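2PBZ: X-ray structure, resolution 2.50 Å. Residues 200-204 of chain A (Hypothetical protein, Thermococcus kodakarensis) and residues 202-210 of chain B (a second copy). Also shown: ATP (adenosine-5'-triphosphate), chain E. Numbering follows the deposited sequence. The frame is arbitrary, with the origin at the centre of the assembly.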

# COMPACT_ATOMS: atom_id res chain seq x y z
N ALA A 200 -14.60 9.70 3.59
CA ALA A 200 -13.30 10.11 4.08
C ALA A 200 -13.03 11.51 3.57
O ALA A 200 -12.57 12.38 4.31
CB ALA A 200 -12.25 9.16 3.58
N ARG A 201 -13.32 11.72 2.28
CA ARG A 201 -13.13 13.00 1.63
C ARG A 201 -14.16 13.99 2.17
O ARG A 201 -13.82 15.11 2.56
CB ARG A 201 -13.33 12.87 0.13
CG ARG A 201 -12.64 11.68 -0.51
CD ARG A 201 -11.17 11.90 -0.78
NE ARG A 201 -10.77 11.00 -1.85
CZ ARG A 201 -9.56 10.49 -2.02
NH1 ARG A 201 -8.57 10.78 -1.16
NH2 ARG A 201 -9.34 9.67 -3.04
N TRP A 202 -15.42 13.57 2.17
CA TRP A 202 -16.51 14.39 2.67
C TRP A 202 -17.63 13.48 3.13
O TRP A 202 -18.31 12.87 2.31
CB TRP A 202 -17.04 15.35 1.61
CG TRP A 202 -18.06 16.31 2.18
CD1 TRP A 202 -19.36 16.44 1.82
CD2 TRP A 202 -17.86 17.19 3.31
NE1 TRP A 202 -20.00 17.34 2.64
CE2 TRP A 202 -19.10 17.81 3.57
CE3 TRP A 202 -16.76 17.50 4.13
CZ2 TRP A 202 -19.28 18.74 4.62
CZ3 TRP A 202 -16.94 18.42 5.17
CH2 TRP A 202 -18.18 19.03 5.41
N PRO A 203 -17.85 13.39 4.45
CA PRO A 203 -18.91 12.55 5.02
C PRO A 203 -20.30 13.00 4.58
O PRO A 203 -20.60 14.20 4.56
CB PRO A 203 -18.67 12.68 6.52
CG PRO A 203 -18.09 14.05 6.66
CD PRO A 203 -17.12 14.12 5.50
N VAL A 204 -21.15 12.04 4.21
CA VAL A 204 -22.50 12.35 3.77
C VAL A 204 -23.55 11.58 4.57
O VAL A 204 -24.35 12.17 5.32
CB VAL A 204 -22.69 12.00 2.28
CG1 VAL A 204 -24.03 12.54 1.79
CG2 VAL A 204 -21.52 12.54 1.47
PG ATP E . -7.85 16.45 -14.30
O1G ATP E . -8.79 16.28 -15.45
O2G ATP E . -7.35 18.01 -14.23
O3G ATP E . -6.56 15.48 -14.47
PB ATP E . -9.15 14.52 -12.83
O1B ATP E . -10.15 14.33 -13.93
O2B ATP E . -7.91 13.50 -13.01
O3B ATP E . -8.61 16.07 -12.87
PA ATP E . -10.50 12.85 -11.01
O1A ATP E . -9.49 11.77 -11.07
O2A ATP E . -11.75 12.51 -11.95
O3A ATP E . -9.84 14.34 -11.40
O5' ATP E . -10.98 13.12 -9.50
C5' ATP E . -11.50 11.96 -8.92
C4' ATP E . -11.84 12.40 -7.51
O4' ATP E . -12.83 13.48 -7.51
C3' ATP E . -12.37 11.25 -6.64
O3' ATP E . -11.49 11.03 -5.56
C2' ATP E . -13.75 11.65 -6.18
O2' ATP E . -13.79 11.74 -4.73
C1' ATP E . -14.05 13.01 -6.86
N9 ATP E . -15.13 12.79 -7.84
C8 ATP E . -15.01 12.68 -9.20
N7 ATP E . -16.16 12.50 -9.75
C5 ATP E . -17.11 12.47 -8.78
C6 ATP E . -18.52 12.30 -8.76
N6 ATP E . -19.22 12.12 -9.95
N1 ATP E . -19.17 12.32 -7.55
C2 ATP E . -18.51 12.50 -6.39
N3 ATP E . -17.19 12.66 -6.38
C4 ATP E . -16.46 12.65 -7.54
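Chain B, residues 202-210: WPVKPLPYT

Chain B lies on chain A as an irregular, proline-rich strap packed mainly against the indole of Trp202(A), a small and mostly apolar contact with no direct hydrogen bond between the two stretches and one water joining their backbones. About 345 Å² of surface is buried, both sides summed, and Trp202(A) gives up 99 Å² of it, more than any other residue.

Neither stretch forms a regular helix or strand, so the contact has no helix axes to cross and no sheet ladder. The chain B backbone is nonetheless largely extended from Lys205(B) to Pro208(B), with phi/psi of -152/162, -56/124, -106/165 and -68/147. The proline rings hold phi near -60°, here -56° at Pro206(B) and -68° at Pro208(B), and leave the nitrogen without a hydrogen to donate, which suits a segment that packs by shape. The direction is antiparallel in the short region where the backbones come nearest: Trp202(A) pairs with Pro206(B), CA to CA 6.4 Å, and Arg201(A) with Leu207(B), CA to CA 7.5 Å, so numbers rise in one chain as they fall in the other.

Trp202(A), with chi1 in the t well, points its CA-to-CB bond toward chain B and brings its broad indole against the main chain of Val204(B) to Pro206(B). Its CZ3 atom lies 3.4 Å from C of Lys205(B), while the same CZ3 is 3.7 Å from C of Val204(B), which sits at the ring edge near its plane. Pro206(B) covers one face. Its CD is 4.2 Å from the centroid of the six-membered ring of Trp202(A), only 15° off the ring normal, a CH-pi contact; a carbon bonded to the proline nitrogen bears somewhat polarized hydrogens, well suited to an electron-rich indole. The CA-to-CB bonds of Val204(B) and Lys205(B) point away, so these residues meet the indole chiefly through their main chain, and the lysine can leave its charged end in solvent.

Beyond the indole, the two copies of the same proline meet. CG of Pro203(A) approaches CB of Pro203(B) to 3.2 Å, and both residues direct their CA-to-CB bonds toward the opposing stretch. The approach is shorter than a usual carbon–carbon contact, so the rings are pressed together closely; proline suits such packing in that its ring has little freedom to lose.

At the other end, Tyr209(B) starts sideways but its ring end comes nearer to chain A, with CE2 4.2 Å from CB of Arg201(A). The aliphatic base of the arginine thus meets the aromatic ring, while its NH1 and NH2 are hydrogen-bonded elsewhere in the structure. Both residues also border the ATP ribose: CE2 of Tyr209(B) is 3.3 Å from O2' of ATP, and NH2 of Arg201(A) is 3.6 Å from its O3'.

Between the indole and this tyrosine, water 1 accepts a hydrogen bond from N of Leu207(B) at 2.7 Å and donates one to O of Arg201(A) at 3.1 Å. It thereby links main-chain groups that stand too far apart to bond directly.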

# COMPACT_ATOMS: atom_id res chain seq x y z
N TRP B 202 -11.22 13.80 10.89
CA TRP B 202 -12.27 14.67 11.42
C TRP B 202 -12.75 15.59 10.31
O TRP B 202 -12.03 16.51 9.88
CB TRP B 202 -11.77 15.51 12.61
CG TRP B 202 -12.90 16.26 13.26
CD1 TRP B 202 -13.03 17.62 13.39
CD2 TRP B 202 -14.12 15.70 13.78
NE1 TRP B 202 -14.26 17.94 13.93
CE2 TRP B 202 -14.95 16.78 14.18
CE3 TRP B 202 -14.60 14.39 13.94
CZ2 TRP B 202 -16.23 16.59 14.73
CZ3 TRP B 202 -15.89 14.20 14.48
CH2 TRP B 202 -16.68 15.31 14.87
N PRO B 203 -13.98 15.36 9.82
CA PRO B 203 -14.55 16.19 8.76
C PRO B 203 -14.73 17.66 9.19
O PRO B 203 -15.13 17.94 10.32
CB PRO B 203 -15.87 15.48 8.46
CG PRO B 203 -16.24 14.87 9.77
CD PRO B 203 -14.93 14.33 10.26
N VAL B 204 -14.40 18.59 8.30
CA VAL B 204 -14.52 20.01 8.60
C VAL B 204 -15.31 20.75 7.55
O VAL B 204 -16.40 21.26 7.83
CB VAL B 204 -13.13 20.68 8.70
CG1 VAL B 204 -13.28 22.10 9.25
CG2 VAL B 204 -12.19 19.84 9.57
N LYS B 205 -14.76 20.82 6.34
CA LYS B 205 -15.40 21.49 5.21
C LYS B 205 -14.95 20.87 3.89
O LYS B 205 -13.93 20.16 3.83
CB LYS B 205 -15.04 22.98 5.20
CG LYS B 205 -13.52 23.25 5.25
CD LYS B 205 -13.18 24.75 5.09
CE LYS B 205 -13.61 25.29 3.73
NZ LYS B 205 -13.10 26.67 3.43
N PRO B 206 -15.71 21.11 2.80
CA PRO B 206 -15.32 20.55 1.51
C PRO B 206 -13.90 20.98 1.14
O PRO B 206 -13.58 22.17 1.11
CB PRO B 206 -16.39 21.12 0.56
CG PRO B 206 -17.60 21.21 1.44
CD PRO B 206 -17.02 21.80 2.72
N LEU B 207 -13.03 19.99 0.89
CA LEU B 207 -11.64 20.25 0.51
C LEU B 207 -11.43 19.98 -0.97
O LEU B 207 -12.26 19.35 -1.62
CB LEU B 207 -10.70 19.34 1.30
CG LEU B 207 -10.17 19.76 2.67
CD1 LEU B 207 -11.10 20.77 3.32
CD2 LEU B 207 -10.01 18.51 3.53
N PRO B 208 -10.29 20.46 -1.52
CA PRO B 208 -9.92 20.29 -2.93
C PRO B 208 -9.60 18.83 -3.25
O PRO B 208 -9.07 18.09 -2.40
CB PRO B 208 -8.68 21.17 -3.07
CG PRO B 208 -8.87 22.20 -2.02
CD PRO B 208 -9.39 21.41 -0.85
N TYR B 209 -9.90 18.41 -4.47
CA TYR B 209 -9.65 17.04 -4.84
C TYR B 209 -8.33 16.83 -5.57
O TYR B 209 -8.17 15.87 -6.33
CB TYR B 209 -10.80 16.50 -5.68
CG TYR B 209 -12.04 16.29 -4.86
CD1 TYR B 209 -12.85 17.36 -4.51
CD2 TYR B 209 -12.38 15.04 -4.40
CE1 TYR B 209 -13.98 17.18 -3.68
CE2 TYR B 209 -13.50 14.84 -3.59
CZ TYR B 209 -14.29 15.91 -3.23
OH TYR B 209 -15.38 15.70 -2.42
N THR B 210 -7.39 17.74 -5.34
CA THR B 210 -6.07 17.65 -5.96
C THR B 210 -5.30 16.42 -5.44
O THR B 210 -5.20 16.20 -4.22
CB THR B 210 -5.25 18.90 -5.66
OG1 THR B 210 -6.06 20.06 -5.92
CG2 THR B 210 -4.00 18.94 -6.53
O HOH W 1 -14.07 17.54 0.60